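Local coordinates for extracellular ligand-binding receptor (Rhodopseudomonas palustris, PDB 4EYO), which probably serves as a periplasmic solute-binding protein for uptake, holding 4'-hydroxycinnamic acid in the cleft between its two lobes, at residues H96-P101 against S112-Q117; V78-V83 against Y143-G148; I46-G51 against A61-T66; S199-A204 against I231-K236; E295-V300 against E314-A319. All coordinates share one frame; numbering follows the deposited sequence.

Contact 1 of 5, residues H96-P101 against S112-Q117; sequences HIALAP and SVVMPQ. With HC4 (4'-hydroxycinnamic acid), chain B.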
# COMPACT_ATOMS: atom_id res chain seq x y z
N HIS A 96 4.76 -5.83 13.80
CA HIS A 96 4.87 -5.87 12.35
C HIS A 96 4.11 -4.74 11.70
O HIS A 96 2.88 -4.56 11.93
CB HIS A 96 4.28 -7.20 11.87
CG HIS A 96 4.03 -7.26 10.36
ND1 HIS A 96 2.90 -7.83 9.83
CD2 HIS A 96 4.80 -6.83 9.28
CE1 HIS A 96 2.96 -7.77 8.48
NE2 HIS A 96 4.10 -7.12 8.14
N ILE A 97 4.82 -3.97 10.87
CA ILE A 97 4.18 -2.89 10.12
C ILE A 97 4.13 -3.33 8.66
O ILE A 97 5.19 -3.42 8.01
CB ILE A 97 4.93 -1.55 10.26
CG1 ILE A 97 4.91 -1.10 11.73
CG2 ILE A 97 4.21 -0.47 9.41
CD1 ILE A 97 5.73 0.17 11.95
N ALA A 98 2.92 -3.67 8.19
CA ALA A 98 2.70 -4.09 6.82
C ALA A 98 2.83 -2.91 5.82
O ALA A 98 2.28 -1.78 6.01
CB ALA A 98 1.32 -4.75 6.68
N LEU A 99 3.54 -3.17 4.71
CA LEU A 99 3.66 -2.16 3.65
C LEU A 99 2.74 -2.46 2.44
O LEU A 99 2.79 -1.76 1.42
CB LEU A 99 5.13 -1.97 3.23
CG LEU A 99 6.11 -1.58 4.36
CD1 LEU A 99 7.50 -1.37 3.80
CD2 LEU A 99 5.65 -0.31 5.12
N ALA A 100 1.90 -3.50 2.55
CA ALA A 100 0.90 -3.83 1.50
C ALA A 100 -0.41 -4.10 2.23
O ALA A 100 -0.37 -4.44 3.42
CB ALA A 100 1.34 -5.07 0.70
N PRO A 101 -1.57 -4.00 1.55
CA PRO A 101 -2.83 -4.34 2.23
C PRO A 101 -2.80 -5.81 2.69
O PRO A 101 -2.10 -6.65 2.10
CB PRO A 101 -3.89 -4.10 1.13
CG PRO A 101 -3.23 -3.20 0.14
CD PRO A 101 -1.80 -3.67 0.13
N SER A 112 0.15 -7.01 14.11
CA SER A 112 0.26 -6.35 12.81
C SER A 112 -0.54 -5.06 12.79
O SER A 112 -1.71 -5.04 13.25
CB SER A 112 -0.21 -7.25 11.64
OG SER A 112 0.69 -8.33 11.41
N VAL A 113 0.07 -3.99 12.26
CA VAL A 113 -0.69 -2.81 11.77
C VAL A 113 -0.34 -2.59 10.29
O VAL A 113 0.62 -3.21 9.76
CB VAL A 113 -0.40 -1.51 12.57
CG1 VAL A 113 -0.89 -1.62 14.01
CG2 VAL A 113 1.07 -1.12 12.48
N VAL A 114 -1.09 -1.70 9.62
CA VAL A 114 -1.10 -1.67 8.14
C VAL A 114 -0.95 -0.23 7.64
O VAL A 114 -1.75 0.66 7.99
CB VAL A 114 -2.38 -2.33 7.55
CG1 VAL A 114 -2.29 -2.44 6.02
CG2 VAL A 114 -2.65 -3.72 8.13
N MSE A 115 0.09 0.01 6.85
CA MSE A 115 0.25 1.35 6.28
C MSE A 115 -0.72 1.67 5.12
O MSE A 115 -1.38 2.74 5.15
CB MSE A 115 1.72 1.61 5.88
CG MSE A 115 2.72 1.55 7.09
SE MSE A 115 2.41 3.03 8.37
CE MSE A 115 1.37 2.01 9.56
N PRO A 116 -0.84 0.77 4.10
CA PRO A 116 -1.76 1.13 3.02
C PRO A 116 -3.22 1.29 3.45
O PRO A 116 -3.68 0.62 4.39
CB PRO A 116 -1.63 -0.04 2.03
CG PRO A 116 -0.29 -0.61 2.29
CD PRO A 116 -0.06 -0.45 3.77
N GLN A 117 -3.93 2.18 2.74
CA GLN A 117 -5.35 2.47 3.01
C GLN A 117 -6.17 1.18 2.84
O GLN A 117 -5.93 0.38 1.92
CB GLN A 117 -5.87 3.54 2.06
CG GLN A 117 -5.23 4.93 2.31
CD GLN A 117 -3.90 5.13 1.60
OE1 GLN A 117 -3.40 4.24 0.89
NE2 GLN A 117 -3.30 6.32 1.79
C1 HC4 B . -0.75 -6.03 -4.27
O1 HC4 B . -0.29 -6.10 -5.44
O2 HC4 B . -1.01 -7.06 -3.59
C2 HC4 B . -1.03 -4.72 -3.66
C3 HC4 B . -0.16 -3.70 -3.64
C1' HC4 B . -0.50 -2.42 -2.95
C2' HC4 B . 0.56 -1.75 -2.31
C3' HC4 B . 0.39 -0.53 -1.65
C4' HC4 B . -0.88 0.04 -1.67
C5' HC4 B . -1.97 -0.61 -2.30
C6' HC4 B . -1.77 -1.83 -2.97
O4' HC4 B . -1.05 1.23 -1.02

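Contact 2 of 5, residues V78-V83 against Y143-G148; sequences VTPPTV and YSDSYG. With HC4 (4'-hydroxycinnamic acid), chain B.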
# COMPACT_ATOMS: atom_id res chain seq x y z
N VAL A 78 3.76 -6.47 -1.55
CA VAL A 78 2.50 -6.91 -2.16
C VAL A 78 1.79 -7.86 -1.20
O VAL A 78 2.38 -8.35 -0.22
CB VAL A 78 2.68 -7.53 -3.58
CG1 VAL A 78 3.11 -6.44 -4.59
CG2 VAL A 78 3.65 -8.72 -3.55
N THR A 79 0.52 -8.10 -1.45
CA THR A 79 -0.31 -8.76 -0.42
C THR A 79 0.11 -10.22 -0.05
O THR A 79 0.27 -10.53 1.12
CB THR A 79 -1.81 -8.64 -0.77
OG1 THR A 79 -2.16 -7.24 -0.85
CG2 THR A 79 -2.67 -9.37 0.26
N PRO A 80 0.31 -11.11 -1.04
CA PRO A 80 0.60 -12.50 -0.60
C PRO A 80 1.81 -12.66 0.37
O PRO A 80 1.68 -13.34 1.43
CB PRO A 80 0.78 -13.26 -1.94
CG PRO A 80 -0.09 -12.47 -2.90
CD PRO A 80 0.07 -11.01 -2.49
N PRO A 81 2.97 -12.03 0.06
CA PRO A 81 4.08 -12.16 1.02
C PRO A 81 3.82 -11.38 2.33
O PRO A 81 4.37 -11.75 3.36
CB PRO A 81 5.29 -11.60 0.26
CG PRO A 81 4.71 -10.68 -0.73
CD PRO A 81 3.44 -11.37 -1.17
N THR A 82 3.00 -10.34 2.29
CA THR A 82 2.63 -9.62 3.52
C THR A 82 1.81 -10.49 4.45
O THR A 82 2.04 -10.50 5.67
CB THR A 82 1.89 -8.32 3.18
OG1 THR A 82 2.76 -7.56 2.36
CG2 THR A 82 1.63 -7.49 4.44
N VAL A 83 0.89 -11.26 3.89
CA VAL A 83 0.18 -12.22 4.71
C VAL A 83 1.18 -13.18 5.40
O VAL A 83 1.05 -13.51 6.59
CB VAL A 83 -0.83 -13.01 3.86
CG1 VAL A 83 -1.35 -14.23 4.58
CG2 VAL A 83 -1.99 -12.10 3.39
N TYR A 143 -6.16 -9.66 -9.89
CA TYR A 143 -5.27 -10.81 -9.61
C TYR A 143 -6.10 -11.99 -9.08
O TYR A 143 -7.07 -11.82 -8.35
CB TYR A 143 -4.20 -10.45 -8.56
CG TYR A 143 -3.18 -9.40 -8.96
CD1 TYR A 143 -2.67 -9.33 -10.26
CD2 TYR A 143 -2.69 -8.48 -8.01
CE1 TYR A 143 -1.73 -8.36 -10.62
CE2 TYR A 143 -1.74 -7.52 -8.35
CZ TYR A 143 -1.25 -7.48 -9.65
OH TYR A 143 -0.29 -6.54 -10.01
N SER A 144 -5.71 -13.20 -9.48
CA SER A 144 -6.27 -14.43 -8.91
C SER A 144 -5.63 -14.77 -7.54
O SER A 144 -5.13 -15.90 -7.31
CB SER A 144 -6.15 -15.58 -9.92
OG SER A 144 -4.82 -15.73 -10.41
N ASP A 145 -5.64 -13.79 -6.63
CA ASP A 145 -5.07 -13.95 -5.27
C ASP A 145 -5.75 -13.01 -4.25
O ASP A 145 -6.74 -12.34 -4.59
CB ASP A 145 -3.54 -13.85 -5.27
CG ASP A 145 -3.00 -12.45 -5.57
OD1 ASP A 145 -3.60 -11.42 -5.21
OD2 ASP A 145 -1.92 -12.38 -6.19
N SER A 146 -5.25 -12.96 -3.01
CA SER A 146 -5.96 -12.24 -1.97
C SER A 146 -6.16 -10.74 -2.27
O SER A 146 -7.14 -10.16 -1.83
CB SER A 146 -5.30 -12.43 -0.58
OG SER A 146 -3.91 -12.10 -0.64
N TYR A 147 -5.25 -10.13 -3.03
CA TYR A 147 -5.43 -8.71 -3.35
C TYR A 147 -6.60 -8.52 -4.33
O TYR A 147 -7.46 -7.63 -4.13
CB TYR A 147 -4.17 -8.08 -3.89
CG TYR A 147 -4.32 -6.60 -4.16
CD1 TYR A 147 -4.45 -5.67 -3.10
CD2 TYR A 147 -4.39 -6.12 -5.46
CE1 TYR A 147 -4.57 -4.30 -3.36
CE2 TYR A 147 -4.53 -4.75 -5.74
CZ TYR A 147 -4.64 -3.85 -4.69
OH TYR A 147 -4.76 -2.51 -4.93
N GLY A 148 -6.63 -9.37 -5.37
CA GLY A 148 -7.74 -9.37 -6.32
C GLY A 148 -9.04 -9.68 -5.62
O GLY A 148 -10.07 -9.06 -5.97
C1 HC4 B . -0.75 -6.03 -4.27
O1 HC4 B . -0.29 -6.10 -5.44
O2 HC4 B . -1.01 -7.06 -3.59
C2 HC4 B . -1.03 -4.72 -3.66
C3 HC4 B . -0.16 -3.70 -3.64
C1' HC4 B . -0.50 -2.42 -2.95
C2' HC4 B . 0.56 -1.75 -2.31
C3' HC4 B . 0.39 -0.53 -1.65
C4' HC4 B . -0.88 0.04 -1.67
C5' HC4 B . -1.97 -0.61 -2.30
C6' HC4 B . -1.77 -1.83 -2.97
O4' HC4 B . -1.05 1.23 -1.02

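Contact 3 of 5, residues I46-G51 against A61-T66; sequences IVLDDG and ARRFVT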
# COMPACT_ATOMS: atom_id res chain seq x y z
N ILE A 46 17.89 -4.26 8.57
CA ILE A 46 18.34 -5.37 7.74
C ILE A 46 17.30 -5.46 6.63
O ILE A 46 16.16 -5.90 6.87
CB ILE A 46 18.36 -6.67 8.56
CG1 ILE A 46 19.29 -6.49 9.77
CG2 ILE A 46 18.87 -7.85 7.73
CD1 ILE A 46 18.77 -7.13 11.01
N VAL A 47 17.70 -5.06 5.42
CA VAL A 47 16.77 -4.91 4.29
C VAL A 47 16.96 -6.07 3.32
O VAL A 47 18.04 -6.25 2.76
CB VAL A 47 16.99 -3.56 3.55
CG1 VAL A 47 15.86 -3.29 2.56
CG2 VAL A 47 17.10 -2.41 4.53
N LEU A 48 15.93 -6.88 3.13
CA LEU A 48 16.04 -8.06 2.28
C LEU A 48 15.04 -8.01 1.16
O LEU A 48 13.98 -7.37 1.29
CB LEU A 48 15.82 -9.34 3.10
CG LEU A 48 16.72 -9.43 4.33
CD1 LEU A 48 16.40 -10.70 5.10
CD2 LEU A 48 18.20 -9.35 3.97
N ASP A 49 15.37 -8.67 0.06
CA ASP A 49 14.46 -8.86 -1.03
C ASP A 49 13.75 -10.19 -0.82
O ASP A 49 14.36 -11.17 -0.37
CB ASP A 49 15.28 -8.86 -2.33
CG ASP A 49 14.41 -9.06 -3.58
OD1 ASP A 49 13.25 -8.62 -3.64
OD2 ASP A 49 14.94 -9.66 -4.54
N ASP A 50 12.45 -10.23 -1.13
CA ASP A 50 11.69 -11.49 -1.16
C ASP A 50 11.21 -11.83 -2.58
O ASP A 50 10.61 -12.88 -2.80
CB ASP A 50 10.51 -11.48 -0.16
CG ASP A 50 9.64 -10.19 -0.27
OD1 ASP A 50 9.33 -9.74 -1.41
OD2 ASP A 50 9.29 -9.64 0.81
N GLY A 51 11.47 -10.93 -3.52
CA GLY A 51 10.98 -11.07 -4.90
C GLY A 51 9.46 -11.23 -5.01
O GLY A 51 8.96 -11.69 -6.04
N ALA A 61 11.28 -13.32 7.26
CA ALA A 61 10.62 -12.99 8.55
C ALA A 61 11.14 -13.96 9.66
O ALA A 61 11.47 -13.49 10.76
CB ALA A 61 9.10 -13.06 8.41
N ARG A 62 11.26 -15.26 9.35
CA ARG A 62 11.83 -16.21 10.35
C ARG A 62 13.27 -15.84 10.75
O ARG A 62 13.63 -15.90 11.92
CB ARG A 62 11.79 -17.68 9.89
CG ARG A 62 10.40 -18.18 9.67
CD ARG A 62 10.42 -19.67 9.34
NE ARG A 62 9.08 -20.22 9.14
CZ ARG A 62 8.84 -21.39 8.54
NH1 ARG A 62 9.83 -22.15 8.09
NH2 ARG A 62 7.61 -21.80 8.38
N ARG A 63 14.08 -15.45 9.77
CA ARG A 63 15.43 -14.96 10.03
C ARG A 63 15.39 -13.76 10.99
O ARG A 63 16.19 -13.69 11.94
CB ARG A 63 16.07 -14.55 8.71
CG ARG A 63 17.38 -13.80 8.82
CD ARG A 63 17.90 -13.50 7.42
NE ARG A 63 18.97 -12.52 7.41
CZ ARG A 63 19.62 -12.15 6.31
NH1 ARG A 63 20.60 -11.26 6.38
NH2 ARG A 63 19.32 -12.69 5.12
N PHE A 64 14.50 -12.80 10.72
CA PHE A 64 14.35 -11.63 11.63
C PHE A 64 14.06 -12.06 13.07
O PHE A 64 14.53 -11.43 14.02
CB PHE A 64 13.25 -10.68 11.13
CG PHE A 64 13.54 -10.05 9.78
CD1 PHE A 64 14.87 -9.82 9.31
CD2 PHE A 64 12.46 -9.63 8.96
CE1 PHE A 64 15.10 -9.22 8.06
CE2 PHE A 64 12.68 -9.04 7.71
CZ PHE A 64 14.00 -8.82 7.27
N VAL A 65 13.33 -13.15 13.23
CA VAL A 65 13.04 -13.65 14.57
C VAL A 65 14.23 -14.42 15.19
O VAL A 65 14.64 -14.13 16.33
CB VAL A 65 11.82 -14.59 14.54
CG1 VAL A 65 11.57 -15.13 15.97
CG2 VAL A 65 10.57 -13.85 14.01
N THR A 66 14.79 -15.38 14.45
CA THR A 66 15.75 -16.29 15.08
C THR A 66 17.20 -15.86 14.99
O THR A 66 18.00 -16.26 15.84
CB THR A 66 15.64 -17.74 14.59
OG1 THR A 66 15.87 -17.78 13.19
CG2 THR A 66 14.28 -18.32 14.89

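Contact 4 of 5, residues S199-A204 against I231-K236; sequences SGTAAA and IRIAGK. With HC4 (4'-hydroxycinnamic acid), chain B.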
# COMPACT_ATOMS: atom_id res chain seq x y z
N SER A 199 -1.60 -3.92 -9.38
CA SER A 199 -0.66 -2.94 -8.81
C SER A 199 0.54 -2.75 -9.68
O SER A 199 0.80 -3.56 -10.59
CB SER A 199 -0.20 -3.37 -7.39
OG SER A 199 0.28 -4.71 -7.39
N GLY A 200 1.26 -1.65 -9.45
CA GLY A 200 2.54 -1.42 -10.12
C GLY A 200 2.45 -1.48 -11.63
O GLY A 200 1.45 -1.03 -12.23
N THR A 201 3.48 -2.03 -12.26
CA THR A 201 3.49 -2.10 -13.73
C THR A 201 2.49 -3.14 -14.28
O THR A 201 2.01 -2.97 -15.38
CB THR A 201 4.89 -2.40 -14.29
OG1 THR A 201 5.37 -3.57 -13.67
CG2 THR A 201 5.84 -1.25 -13.98
N ALA A 202 2.16 -4.18 -13.51
CA ALA A 202 1.16 -5.14 -13.95
C ALA A 202 -0.23 -4.50 -14.17
O ALA A 202 -1.03 -5.00 -14.98
CB ALA A 202 1.05 -6.28 -12.95
N ALA A 203 -0.51 -3.40 -13.47
CA ALA A 203 -1.85 -2.75 -13.58
C ALA A 203 -2.04 -2.09 -14.97
O ALA A 203 -3.18 -1.88 -15.45
CB ALA A 203 -2.03 -1.72 -12.47
N ALA A 204 -0.90 -1.79 -15.60
CA ALA A 204 -0.89 -1.25 -16.96
C ALA A 204 -1.23 -2.28 -18.04
O ALA A 204 -1.62 -1.90 -19.16
CB ALA A 204 0.45 -0.57 -17.26
N ILE A 231 2.17 5.03 -15.59
CA ILE A 231 2.08 5.95 -16.73
C ILE A 231 3.17 5.64 -17.75
O ILE A 231 2.89 5.68 -18.94
CB ILE A 231 2.11 7.45 -16.32
CG1 ILE A 231 0.87 7.81 -15.48
CG2 ILE A 231 2.19 8.37 -17.56
CD1 ILE A 231 0.90 9.21 -14.86
N ARG A 232 4.37 5.31 -17.28
CA ARG A 232 5.49 4.96 -18.19
C ARG A 232 5.17 3.72 -19.05
O ARG A 232 5.43 3.71 -20.24
CB ARG A 232 6.80 4.76 -17.41
CG ARG A 232 8.02 4.45 -18.27
CD ARG A 232 9.29 4.26 -17.47
NE ARG A 232 9.11 3.24 -16.42
CZ ARG A 232 9.26 1.94 -16.61
NH1 ARG A 232 9.62 1.47 -17.80
NH2 ARG A 232 9.07 1.09 -15.62
N ILE A 233 4.57 2.70 -18.44
CA ILE A 233 4.19 1.49 -19.19
C ILE A 233 2.88 1.60 -19.96
O ILE A 233 2.79 1.12 -21.10
CB ILE A 233 4.29 0.22 -18.32
CG1 ILE A 233 5.75 -0.20 -18.31
CG2 ILE A 233 3.62 -0.98 -18.98
CD1 ILE A 233 6.29 -0.29 -16.94
N ALA A 234 1.86 2.24 -19.37
CA ALA A 234 0.57 2.36 -20.06
C ALA A 234 0.62 3.35 -21.23
O ALA A 234 -0.16 3.22 -22.18
CB ALA A 234 -0.54 2.74 -19.07
N GLY A 235 1.51 4.34 -21.16
CA GLY A 235 1.54 5.41 -22.14
C GLY A 235 0.18 6.06 -22.37
O GLY A 235 -0.56 6.38 -21.42
N LYS A 236 -0.16 6.21 -23.65
CA LYS A 236 -1.38 6.89 -24.08
C LYS A 236 -2.66 6.25 -23.50
O LYS A 236 -3.67 6.95 -23.26
CB LYS A 236 -1.43 6.96 -25.60
CG LYS A 236 -2.73 7.52 -26.13
CD LYS A 236 -2.95 7.23 -27.61
CE LYS A 236 -4.29 7.78 -28.06
NZ LYS A 236 -4.29 8.09 -29.51
C1 HC4 B . -0.75 -6.03 -4.27
O1 HC4 B . -0.29 -6.10 -5.44
O2 HC4 B . -1.01 -7.06 -3.59
C2 HC4 B . -1.03 -4.72 -3.66
C3 HC4 B . -0.16 -3.70 -3.64
C1' HC4 B . -0.50 -2.42 -2.95
C2' HC4 B . 0.56 -1.75 -2.31
C3' HC4 B . 0.39 -0.53 -1.65
C4' HC4 B . -0.88 0.04 -1.67
C5' HC4 B . -1.97 -0.61 -2.30
C6' HC4 B . -1.77 -1.83 -2.97
O4' HC4 B . -1.05 1.23 -1.02

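Contact 5 of 5, residues E295-V300 against E314-A319; sequences ERVIPV and EAIRKA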
# COMPACT_ATOMS: atom_id res chain seq x y z
N GLU A 295 8.79 6.67 15.25
CA GLU A 295 9.20 7.90 15.96
C GLU A 295 8.26 8.24 17.14
O GLU A 295 8.71 8.78 18.16
CB GLU A 295 9.31 9.12 15.03
CG GLU A 295 10.48 9.09 14.06
CD GLU A 295 10.79 10.45 13.46
OE1 GLU A 295 11.53 11.24 14.10
OE2 GLU A 295 10.30 10.75 12.36
N ARG A 296 6.98 7.92 17.00
CA ARG A 296 5.99 8.10 18.09
C ARG A 296 5.95 6.97 19.15
O ARG A 296 5.86 7.24 20.37
CB ARG A 296 4.60 8.29 17.49
CG ARG A 296 4.37 9.62 16.76
CD ARG A 296 4.10 10.80 17.71
NE ARG A 296 3.00 10.50 18.63
CZ ARG A 296 1.71 10.79 18.40
NH1 ARG A 296 0.80 10.44 19.30
NH2 ARG A 296 1.34 11.44 17.30
N VAL A 297 5.99 5.71 18.71
CA VAL A 297 5.79 4.60 19.65
C VAL A 297 7.05 4.18 20.40
O VAL A 297 6.94 3.73 21.56
CB VAL A 297 5.05 3.36 19.03
CG1 VAL A 297 3.69 3.78 18.46
CG2 VAL A 297 5.89 2.66 17.95
N ILE A 298 8.23 4.31 19.78
CA ILE A 298 9.48 3.90 20.43
C ILE A 298 9.81 4.72 21.71
O ILE A 298 9.91 4.16 22.78
CB ILE A 298 10.66 3.74 19.44
CG1 ILE A 298 10.40 2.52 18.52
CG2 ILE A 298 11.98 3.57 20.18
CD1 ILE A 298 11.36 2.43 17.35
N PRO A 299 9.84 6.08 21.66
CA PRO A 299 10.11 6.72 22.97
C PRO A 299 9.14 6.28 24.11
O PRO A 299 9.55 6.17 25.29
CB PRO A 299 10.02 8.23 22.68
CG PRO A 299 10.05 8.36 21.18
CD PRO A 299 9.51 7.06 20.61
N VAL A 300 7.87 6.04 23.79
CA VAL A 300 6.95 5.52 24.80
C VAL A 300 7.41 4.15 25.31
O VAL A 300 7.51 3.94 26.51
CB VAL A 300 5.49 5.47 24.29
CG1 VAL A 300 4.61 4.68 25.26
CG2 VAL A 300 4.97 6.89 24.09
N GLU A 314 6.55 -6.06 23.48
CA GLU A 314 5.22 -5.92 24.10
C GLU A 314 4.86 -4.45 24.37
O GLU A 314 3.73 -4.03 24.10
CB GLU A 314 5.11 -6.81 25.36
CG GLU A 314 3.90 -6.57 26.23
CD GLU A 314 2.62 -7.13 25.64
OE1 GLU A 314 2.66 -7.83 24.59
OE2 GLU A 314 1.56 -6.86 26.24
N ALA A 315 5.82 -3.64 24.83
CA ALA A 315 5.63 -2.20 25.04
C ALA A 315 5.36 -1.43 23.73
O ALA A 315 4.53 -0.50 23.72
CB ALA A 315 6.82 -1.58 25.78
N ILE A 316 6.05 -1.81 22.64
CA ILE A 316 5.70 -1.28 21.31
C ILE A 316 4.24 -1.59 20.95
O ILE A 316 3.49 -0.71 20.52
CB ILE A 316 6.71 -1.74 20.21
CG1 ILE A 316 8.04 -1.01 20.36
CG2 ILE A 316 6.19 -1.42 18.80
CD1 ILE A 316 9.13 -1.61 19.48
N ARG A 317 3.83 -2.85 21.17
CA ARG A 317 2.51 -3.28 20.82
C ARG A 317 1.47 -2.43 21.56
O ARG A 317 0.46 -1.98 20.98
CB ARG A 317 2.29 -4.74 21.20
CG ARG A 317 0.90 -5.22 20.79
CD ARG A 317 0.63 -6.65 21.28
NE ARG A 317 0.46 -6.71 22.74
CZ ARG A 317 -0.67 -6.39 23.38
NH1 ARG A 317 -1.75 -6.00 22.69
NH2 ARG A 317 -0.73 -6.49 24.71
N LYS A 318 1.71 -2.20 22.85
CA LYS A 318 0.78 -1.37 23.65
C LYS A 318 0.82 0.10 23.23
O LYS A 318 -0.23 0.78 23.21
CB LYS A 318 1.10 -1.50 25.13
CG LYS A 318 0.81 -2.89 25.67
CD LYS A 318 0.78 -2.85 27.20
CE LYS A 318 0.15 -4.14 27.72
NZ LYS A 318 1.17 -5.10 28.24
N ALA A 319 2.00 0.61 22.89
CA ALA A 319 2.08 2.01 22.49
C ALA A 319 1.34 2.29 21.16
O ALA A 319 0.80 3.39 20.98
CB ALA A 319 3.51 2.45 22.39

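Contact 1 of 5, residues H96-P101 against S112-Q117
His-96 and Ser-112 open a parallel pairing that runs on through Ile-97 with Val-113 and Ala-98 with Val-114. Ser-112 OG lies at the edge of the imidazole, in its plane, and shares a hydrogen bond of 2.8 Å with His-96 ND1 in which either atom could be the donor; the same hydroxyl is also bonded to Ser-86. Three backbone bonds close the ladder: Val-113 N to His-96 O, Ala-98 N to Val-113 O, and Met-115 N to Ala-98 O, the last at 3.0 Å.

Met-115, a selenomethionine, shows how one flexible chain can bend to keep several atoms on the same neighbour. Its CB rests 3.4 Å from Ala-98 O. CG stands anti to its own carbonyl carbon (chi1 -62°), where it presses unusually tightly on Ile-97 CG2 at 3.4 Å and also meets Leu-99 CD2. Bends at the next two torsions fold the chain back, and both SE and CE stay beside that same methyl, with CE 3.8 Å from Ile-97 CG2.

Beyond the strands the two segments reach the ligand: Pro-101 CD lies 3.6 Å from HC4 C1', and Pro-116 CB lies 3.4 Å from HC4 O4'. The pair belongs to a beta-alpha-beta crossover through helix 106-109, with strand 112-114 outermost in its sheet. Helix 79-92 packs on His-96 and Ala-98, while helix 282-302 packs on Ile-97 and Leu-99.

Contact 2 of 5, residues V78-V83 against Y143-G148
Thr-79 and Tyr-147 meet at the starts of two helices with no hydrogen bond between their segments; what they share is the ligand. Thr-79 N, at the first turn of its helix, donates to HC4 O2 at 2.8 Å and nearly straight (162°), so that helix end would probably favour the negative carboxylate. Tyr-147 offers a ring face: HC4 C2 sits 3.5 Å above the ring plane, over its centre. With CG anti to the backbone N (chi1 -177°), the ring reaches along the propenoate, and its CB stays 3.3 Å from HC4 O2. An alanine in place of Tyr-147 is likely to deprive the ligand of this aromatic cover and Thr-222 of its phenol partner.

The protein-to-protein touches are modest. Ser-146 OG comes 3.1 Å from the methyl Thr-79 CG2, and Pro-80 CG lies 3.8 Å from Asp-145 OD2, the two side chains crossing at about a right angle. Asp-145 is the N-cap of its helix, with OD1 accepting from Tyr-147 N, while OD2 forms a salt bridge with Arg-174. Helices 79-92 and 146-161 follow strands 72-75 and 137-143 of different sheets, and their N-terminal ends face each other across the cleft.

Contact 3 of 5, residues I46-G51 against A61-T66
Leu-48 and Phe-64 carry the apolar part of the contact, with Leu-48 CD1 3.6 Å from Phe-64 CE1, the two side chains coming from opposite directions. Ile-46 slides past the same ring, its CG2 4.0 Å from Phe-64 CE1, while the backbone oxygen Ile-46 O lies 3.7 Å from Phe-64 CZ.

Strand 41-49 leads through a short turn into helix 54-66, which runs back almost antiparallel to it (156° between the short axes, 10.7 Å apart), the first half of a beta-alpha-beta crossover that skips over strand 8-14 to strand 72-75.

A second kind of contact sets a charged flat group on a methyl. Arg-63 extends from CG to NE, and Leu-48 CD1 sits over one guanidinium face, 3.4 Å above the plane and toward the rim. With a serine in place of Arg-63, the flat group over Leu-48 CD1 would be gone, which would probably leave that methyl less covered. No hydrogen bond joins the two segments; at the strand's end Asp-49 OD1 accepts from Gly-51 N at 2.9 Å in an Asx turn, and from Thr-16 N as well.

Contact 4 of 5, residues S199-A204 against I231-K236
Ala-204 and Ile-233 point their CB atoms at one another's segments, and the methyl Ala-204 CB ends 3.6 Å from Ile-233 CG2. That branch of Ile-233 stands anti to the backbone N and beside the carbonyl carbon, on the side where the alanine approaches. Ala-234, turned across the interface rather than into it, adds its own methyl 3.9 Å from Ala-204 CB, while Ala-234 N lies 3.8 Å from the same carbon. One small methyl is thus met by a branch of one residue and by the backbone and methyl of the next, and the chains come close, with Ala-204 CA and Ala-234 CA 5.0 Å apart.

Further out, Thr-201 and Ile-233 approach at a slant, although the modelled closeness of their terminal methyls is doubtful. The guanidinium of Arg-232 passes near Thr-201 CG2, but its salt bridge is with Asp-229. Helix 228-234 stops just beyond, where Gly-235 takes a positive phi.

At the other end of 199-204 the chain turns to the ligand: Ser-199 OG donates a very short bond, 2.5 Å, to HC4 O1. A loop that leaves strand 193-197, enters the next helix and binds the ligand on the way is consistent with the cleft of a periplasmic binding protein, where loops at the C-terminal ends of parallel strands line the site.

Contact 5 of 5, residues E295-V300 against E314-A319
Val-297 and Ala-319 mark the crossing of a helix pair joined by a short loop: the short segments 295-300 and 314-319 of helices 282-302 and 310-322 cross at 127°, their axes 8.6 Å apart at the closest. The small alanine probably allows the close approach of the backbones, Val-297 CA and Ala-319 CA being 5.3 Å apart. Ala-319 CB is held on several sides, by Val-297 CB at 3.8 Å, by the backbone oxygen Val-297 O, and by Val-300 CG1 one turn later, also at 3.8 Å. Val-300 reaches it because CG1 stands anti to the backbone N (chi1 169°).

A second layer is looser. Val-297 CG2 lies 4.2 Å from Ile-316 CG2, the two side chains crossing at about a right angle, and Ile-298 CG1 approaches Ile-316 CD1 at 4.4 Å. Between Ile-298 and Val-300 comes Pro-299, where the first helix is kinked for want of a backbone N-H.

Away from this apolar seam, helix 310-322 carries its own salt-bridge network. Arg-317 grips Glu-314 side-on with NE and NH2, while Lys-318 NZ meets the anti lone pair of Glu-314 OE2 at 2.7 Å, so that oxygen is gripped by two cationic groups. Ile-298 also packs on Ile-38 of strand 37-38, and Ile-316 on Pro-95 just before strand 96-98. The whole is an obliquely crossed alpha-alpha hairpin with an alanine at the close point.

In the fold
The bound 4'-hydroxycinnamic acid ties three of the five contacts together. Contact 1 meets its ring end, while contacts 2 and 4 supply bonds to its carboxylate; Arg-174, His-286 and Gln-282 also bond to the ligand. Contacts 1 and 2 adjoin through Pro-101 O and Thr-79 OG1, 3.0 Å apart, and contact 2 reaches contact 4 through Tyr-143 OH and Ser-199 N, also 3.0 Å apart. Contact 2 thus bridges the lobes, as expected of a closed periplasmic binding protein. Contact 3 reaches the same sheet as contact 1, their centres about 16 Å apart, and contact 5 lies farthest from contact 4, about 38 Å between centres.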